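Local atomic coordinates of mucosa-associated lymphoid tissue lymphoma translocation protein 1 (Isoform 2) (Homo sapiens, PDB entry 3BFO), a protein that is a human paracaspase, probably a cysteine protease, built in part from immunoglobulin-like domains such as the C2-type one described here. Residues I32-N40 with H46-V54. Sequence-based numbering, arbitrary orientation.
Sequences IPHYQWFKN and HETKKLYMV
W37 is gripped twice by the loop that runs past it: its backbone N gives a nearly straight hydrogen bond to E47 O (3.0 Å, 167° at the hydrogen), and its indole NE1 reaches K49 O at 2.8 Å. The second bond is more bent at the hydrogen, yet K49 O lies close to the indole plane and so pins the rotation of the ring. With CG anti to the carbonyl carbon (chi1 -74°), the indole slides under Y52, whose CB sits squarely over the five-membered ring, 3.8 Å from its centroid, while K50 O comes in at the indole edge beside CZ2. A leucine here would probably leave K49 O without its indole donor and CB of Y52 without a flat surface to rest on. Y35 makes a second aromatic contact: K50, extended beyond CG, crosses its ring, putting CG over one face and CE 3.3 Å from the phenol OH, which is hydrogen-bonded to A27 N. Water 1 joins Y35 N to T48 O. Q36 bends at chi2 (62°), which turns its amide back so that NE2 donates in plane to a lone pair of W37 O (2.9 Å); OE1 meets T48 CG2 and takes a bond from water 2, itself accepting from H46 N. Strand 34-39 pairs with strand 63-70, and strand 51-54 borders the other sheet beside strand 21-28, where W37 also packs on L23 and C25. The tryptophan thus lies in the core of the immunoglobulin sandwich, and the loop ahead of strand 51-54 carries the chain from one sheet to the other.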
ATOM      1  N   ILE A  32       3.760 -16.966  -5.915  1.00 14.94           N
ATOM      2  CA  ILE A  32       2.964 -15.761  -6.112  1.00 14.84           C
ATOM      3  C   ILE A  32       3.115 -14.824  -4.909  1.00 13.63           C
ATOM      4  O   ILE A  32       2.982 -15.243  -3.778  1.00 15.87           O
ATOM      5  CB  ILE A  32       1.506 -16.119  -6.317  1.00 15.55           C
ATOM      6  CG1 ILE A  32       1.285 -16.948  -7.550  1.00 19.06           C
ATOM      7  CG2 ILE A  32       0.583 -14.893  -6.313  1.00 17.84           C
ATOM      8  CD1 ILE A  32       0.008 -17.731  -7.434  1.00 20.30           C
ATOM      9  N   PRO A  33       3.421 -13.545  -5.132  1.00 13.60           N
ATOM     10  CA  PRO A  33       3.568 -12.609  -4.000  1.00 13.54           C
ATOM     11  C   PRO A  33       2.310 -12.429  -3.193  1.00 12.22           C
ATOM     12  O   PRO A  33       1.194 -12.403  -3.733  1.00 14.66           O
ATOM     13  CB  PRO A  33       3.998 -11.309  -4.656  1.00 15.54           C
ATOM     14  CG  PRO A  33       4.614 -11.752  -5.971  1.00 18.99           C
ATOM     15  CD  PRO A  33       3.828 -12.934  -6.401  1.00 16.26           C
ATOM     16  N   HIS A  34       2.519 -12.230  -1.897  1.00 12.09           N
ATOM     17  CA  HIS A  34       1.535 -11.767  -0.943  1.00 12.80           C
ATOM     18  C   HIS A  34       1.857 -10.324  -0.558  1.00 11.37           C
ATOM     19  O   HIS A  34       2.970  -9.840  -0.739  1.00 12.31           O
ATOM     20  CB  HIS A  34       1.645 -12.623   0.313  1.00 15.61           C
ATOM     21  CG  HIS A  34       1.268 -14.036   0.100  1.00 20.00           C
ATOM     22  ND1 HIS A  34       2.159 -15.016  -0.286  1.00 24.54           N
ATOM     23  CD2 HIS A  34       0.075 -14.648   0.259  1.00 20.75           C
ATOM     24  CE1 HIS A  34       1.527 -16.176  -0.346  1.00 24.31           C
ATOM     25  NE2 HIS A  34       0.254 -15.979  -0.042  1.00 27.40           N
ATOM     26  N   TYR A  35       0.818  -9.690  -0.006  1.00 12.27           N
ATOM     27  CA  TYR A  35       0.869  -8.237   0.265  1.00 11.45           C
ATOM     28  C   TYR A  35       0.369  -7.990   1.690  1.00 12.61           C
ATOM     29  O   TYR A  35      -0.550  -8.662   2.170  1.00 13.21           O
ATOM     30  CB  TYR A  35      -0.094  -7.495  -0.691  1.00 12.28           C
ATOM     31  CG  TYR A  35       0.273  -7.686  -2.149  1.00 11.84           C
ATOM     32  CD1 TYR A  35       1.117  -6.803  -2.811  1.00 12.43           C
ATOM     33  CD2 TYR A  35      -0.164  -8.814  -2.837  1.00 12.83           C
ATOM     34  CE1 TYR A  35       1.491  -7.040  -4.121  1.00 12.99           C
ATOM     35  CE2 TYR A  35       0.213  -9.082  -4.113  1.00 14.38           C
ATOM     36  CZ  TYR A  35       1.056  -8.188  -4.774  1.00 12.48           C
ATOM     37  OH  TYR A  35       1.447  -8.463  -6.082  1.00 14.77           O
ATOM     38  N   GLN A  36       0.914  -6.948   2.306  1.00 11.83           N
ATOM     39  CA  GLN A  36       0.352  -6.462   3.570  1.00 11.67           C
ATOM     40  C   GLN A  36       0.643  -4.956   3.648  1.00 12.23           C
ATOM     41  O   GLN A  36       1.789  -4.553   3.572  1.00 12.12           O
ATOM     42  CB  GLN A  36       0.979  -7.172   4.767  1.00 13.82           C
ATOM     43  CG  GLN A  36       0.515  -6.564   6.149  1.00 14.85           C
ATOM     44  CD  GLN A  36      -0.969  -6.666   6.423  1.00 14.26           C
ATOM     45  OE1 GLN A  36      -1.565  -7.736   6.457  1.00 17.84           O
ATOM     46  NE2 GLN A  36      -1.588  -5.520   6.601  1.00 16.68           N
ATOM     47  N   TRP A  37      -0.424  -4.158   3.777  1.00 11.26           N
ATOM     48  CA  TRP A  37      -0.267  -2.723   3.860  1.00 12.14           C
ATOM     49  C   TRP A  37      -0.027  -2.259   5.286  1.00 13.57           C
ATOM     50  O   TRP A  37      -0.509  -2.847   6.259  1.00 14.37           O
ATOM     51  CB  TRP A  37      -1.544  -2.026   3.350  1.00 13.01           C
ATOM     52  CG  TRP A  37      -1.650  -2.096   1.842  1.00 11.74           C
ATOM     53  CD1 TRP A  37      -2.280  -3.058   1.107  1.00 12.11           C
ATOM     54  CD2 TRP A  37      -1.049  -1.210   0.912  1.00 12.19           C
ATOM     55  NE1 TRP A  37      -2.133  -2.802  -0.255  1.00 12.13           N
ATOM     56  CE2 TRP A  37      -1.365  -1.683  -0.380  1.00 11.26           C
ATOM     57  CE3 TRP A  37      -0.309  -0.053   1.022  1.00 12.48           C
ATOM     58  CZ2 TRP A  37      -0.929  -1.027  -1.557  1.00 13.16           C
ATOM     59  CZ3 TRP A  37       0.137   0.576  -0.136  1.00 13.43           C
ATOM     60  CH2 TRP A  37      -0.154   0.089  -1.404  1.00 13.08           C
ATOM     61  N   PHE A  38       0.711  -1.158   5.400  1.00 14.27           N
ATOM     62  CA  PHE A  38       1.051  -0.540   6.669  1.00 15.16           C
ATOM     63  C   PHE A  38       0.759   0.935   6.587  1.00 15.83           C
ATOM     64  O   PHE A  38       0.887   1.549   5.539  1.00 15.98           O
ATOM     65  CB  PHE A  38       2.532  -0.744   6.981  1.00 16.37           C
ATOM     66  CG  PHE A  38       2.864  -2.190   7.276  1.00 16.32           C
ATOM     67  CD1 PHE A  38       2.904  -2.667   8.581  1.00 18.13           C
ATOM     68  CD2 PHE A  38       3.092  -3.097   6.241  1.00 15.27           C
ATOM     69  CE1 PHE A  38       3.150  -4.042   8.873  1.00 19.17           C
ATOM     70  CE2 PHE A  38       3.345  -4.444   6.522  1.00 17.14           C
ATOM     71  CZ  PHE A  38       3.344  -4.931   7.833  1.00 17.35           C
ATOM     72  N   LYS A  39       0.309   1.490   7.699  0.50 18.17           N
ATOM     73  CA  LYS A  39       0.262   2.939   7.836  0.50 19.57           C
ATOM     74  C   LYS A  39       0.899   3.267   9.180  0.50 20.61           C
ATOM     75  O   LYS A  39       0.663   2.606  10.181  0.50 21.15           O
ATOM     76  CB  LYS A  39      -1.161   3.467   7.807  0.50 19.37           C
ATOM     77  CG  LYS A  39      -1.221   4.975   8.042  0.50 21.06           C
ATOM     78  CD  LYS A  39      -2.642   5.523   8.147  0.50 24.26           C
ATOM     79  CE  LYS A  39      -3.515   4.896   9.243  0.50 26.06           C
ATOM     80  NZ  LYS A  39      -4.993   5.099   8.963  0.50 26.78           N
ATOM     81  N   ASN A  40       1.674   4.337   9.191  1.00 22.44           N
ATOM     82  CA  ASN A  40       2.307   4.849  10.454  1.00 23.36           C
ATOM     83  C   ASN A  40       2.815   3.685  11.310  1.00 24.47           C
ATOM     84  O   ASN A  40       2.523   3.594  12.541  1.00 25.32           O
ATOM     85  CB  ASN A  40       1.319   5.696  11.244  1.00 24.91           C
ATOM     86  CG  ASN A  40       0.853   6.921  10.489  1.00 25.66           C
ATOM     87  OD1 ASN A  40       1.503   7.362   9.554  1.00 27.06           O
ATOM     88  ND2 ASN A  40      -0.284   7.477  10.899  1.00 31.47           N
ATOM     89  N   HIS A  46      -6.313  -6.759   7.668  1.00 23.21           N
ATOM     90  CA  HIS A  46      -6.982  -7.334   6.528  1.00 21.99           C
ATOM     91  C   HIS A  46      -6.722  -6.529   5.239  1.00 20.14           C
ATOM     92  O   HIS A  46      -7.543  -6.625   4.337  1.00 31.32           O
ATOM     93  CB  HIS A  46      -8.488  -7.683   6.815  1.00 24.40           C
ATOM     94  N   GLU A  47      -5.647  -5.813   5.182  1.00 20.70           N
ATOM     95  CA  GLU A  47      -5.392  -5.193   3.933  1.00 16.36           C
ATOM     96  C   GLU A  47      -4.203  -5.903   3.322  1.00 12.75           C
ATOM     97  O   GLU A  47      -3.067  -5.517   3.486  1.00 14.74           O
ATOM     98  CB  GLU A  47      -5.176  -3.709   4.128  1.00 14.18           C
ATOM     99  CG  GLU A  47      -6.396  -2.991   4.643  1.00 15.98           C
ATOM    100  CD  GLU A  47      -7.594  -3.016   3.732  1.00 16.37           C
ATOM    101  OE1 GLU A  47      -7.492  -3.359   2.568  1.00 16.42           O
ATOM    102  OE2 GLU A  47      -8.711  -2.644   4.241  1.00 21.04           O
ATOM    103  N   THR A  48      -4.569  -6.970   2.609  1.00 14.31           N
ATOM    104  CA  THR A  48      -3.600  -7.919   2.050  1.00 15.04           C
ATOM    105  C   THR A  48      -3.773  -8.031   0.552  1.00 13.72           C
ATOM    106  O   THR A  48      -3.395  -9.027  -0.053  1.00 15.72           O
ATOM    107  CB  THR A  48      -3.736  -9.298   2.704  1.00 17.13           C
ATOM    108  OG1 THR A  48      -5.064  -9.768   2.499  1.00 17.61           O
ATOM    109  CG2 THR A  48      -3.421  -9.240   4.160  1.00 18.14           C
ATOM    110  N   LYS A  49      -4.347  -7.003  -0.052  0.70 14.44           N
ATOM    111  CA  LYS A  49      -4.600  -6.959  -1.485  0.70 14.78           C
ATOM    112  C   LYS A  49      -3.709  -5.926  -2.163  0.70 13.57           C
ATOM    113  O   LYS A  49      -3.143  -5.077  -1.493  0.70 13.02           O
ATOM    114  CB  LYS A  49      -6.080  -6.642  -1.760  0.70 16.09           C
ATOM    115  CG  LYS A  49      -7.036  -7.624  -1.198  0.70 21.14           C
ATOM    116  CD  LYS A  49      -6.868  -8.989  -1.873  0.70 23.87           C
ATOM    117  CE  LYS A  49      -7.977  -9.952  -1.441  0.70 25.19           C
ATOM    118  NZ  LYS A  49      -9.318  -9.539  -1.969  0.70 28.22           N
ATOM    119  N   LYS A  50      -3.565  -6.068  -3.488  1.00 14.34           N
ATOM    120  CA  LYS A  50      -2.779  -5.125  -4.260  1.00 14.43           C
ATOM    121  C   LYS A  50      -3.338  -3.697  -4.135  1.00 13.53           C
ATOM    122  O   LYS A  50      -2.569  -2.734  -4.190  1.00 15.16           O
ATOM    123  CB  LYS A  50      -2.776  -5.540  -5.740  1.00 15.81           C
ATOM    124  CG  LYS A  50      -2.017  -6.814  -5.982  1.00 17.00           C
ATOM    125  CD  LYS A  50      -2.222  -7.294  -7.429  1.00 21.10           C
ATOM    126  CE  LYS A  50      -1.404  -8.534  -7.780  1.00 24.96           C
ATOM    127  NZ  LYS A  50      -1.728  -9.012  -9.158  1.00 29.85           N
ATOM    128  N   LEU A  51      -4.666  -3.569  -3.967  1.00 14.73           N
ATOM    129  CA  LEU A  51      -5.301  -2.287  -3.761  1.00 14.98           C
ATOM    130  C   LEU A  51      -5.660  -2.067  -2.306  1.00 14.88           C
ATOM    131  O   LEU A  51      -6.165  -2.985  -1.641  1.00 15.86           O
ATOM    132  CB  LEU A  51      -6.608  -2.217  -4.550  1.00 17.83           C
ATOM    133  CG  LEU A  51      -6.451  -2.143  -6.038  1.00 18.46           C
ATOM    134  CD1 LEU A  51      -7.842  -2.201  -6.659  1.00 22.23           C
ATOM    135  CD2 LEU A  51      -5.755  -0.827  -6.451  1.00 22.23           C
ATOM    136  N   TYR A  52      -5.441  -0.859  -1.828  1.00 15.00           N
ATOM    137  CA  TYR A  52      -5.971  -0.414  -0.527  1.00 15.46           C
ATOM    138  C   TYR A  52      -6.828   0.799  -0.858  1.00 15.71           C
ATOM    139  O   TYR A  52      -6.337   1.763  -1.454  1.00 15.20           O
ATOM    140  CB  TYR A  52      -4.858  -0.042   0.456  1.00 16.44           C
ATOM    141  CG  TYR A  52      -5.389   0.596   1.698  1.00 16.97           C
ATOM    142  CD1 TYR A  52      -6.234  -0.106   2.537  1.00 18.26           C
ATOM    143  CD2 TYR A  52      -5.128   1.903   2.034  1.00 16.29           C
ATOM    144  CE1 TYR A  52      -6.775   0.469   3.695  1.00 17.44           C
ATOM    145  CE2 TYR A  52      -5.636   2.491   3.162  1.00 17.11           C
ATOM    146  CZ  TYR A  52      -6.459   1.779   4.004  1.00 15.88           C
ATOM    147  OH  TYR A  52      -6.992   2.361   5.133  1.00 17.86           O
ATOM    148  N   MET A  53      -8.125   0.769  -0.514  0.50 16.59           N
ATOM    149  CA  MET A  53      -9.007   1.889  -0.910  0.50 18.83           C
ATOM    150  C   MET A  53      -9.965   2.233   0.196  0.50 17.12           C
ATOM    151  O   MET A  53     -10.623   1.350   0.723  0.50 18.39           O
ATOM    152  CB  MET A  53      -9.840   1.533  -2.137  0.50 19.75           C
ATOM    153  CG  MET A  53      -9.027   1.262  -3.328  0.50 21.83           C
ATOM    154  SD  MET A  53     -10.007   0.603  -4.643  0.50 28.10           S
ATOM    155  CE  MET A  53     -10.572   2.156  -5.313  0.50 22.04           C
ATOM    156  N   VAL A  54     -10.030   3.533   0.479  1.00 15.78           N
ATOM    157  CA  VAL A  54     -10.894   4.123   1.499  1.00 15.03           C
ATOM    158  C   VAL A  54     -11.824   5.090   0.765  1.00 15.88           C
ATOM    159  O   VAL A  54     -11.376   6.068   0.182  1.00 16.11           O
ATOM    160  CB  VAL A  54     -10.100   4.893   2.567  1.00 16.46           C
ATOM    161  CG1 VAL A  54     -11.037   5.599   3.566  1.00 18.83           C
ATOM    162  CG2 VAL A  54      -9.104   3.991   3.274  1.00 19.44           C
TER
HETATM  163  O   HOH W   1      -1.700 -11.148  -0.009  1.00 17.67           O
HETATM  164  O   HOH W   2      -3.864  -8.187   8.076  1.00 28.84           O
HETATM  165  O   HOH W   3      -6.165   4.499   6.440  1.00 21.00           O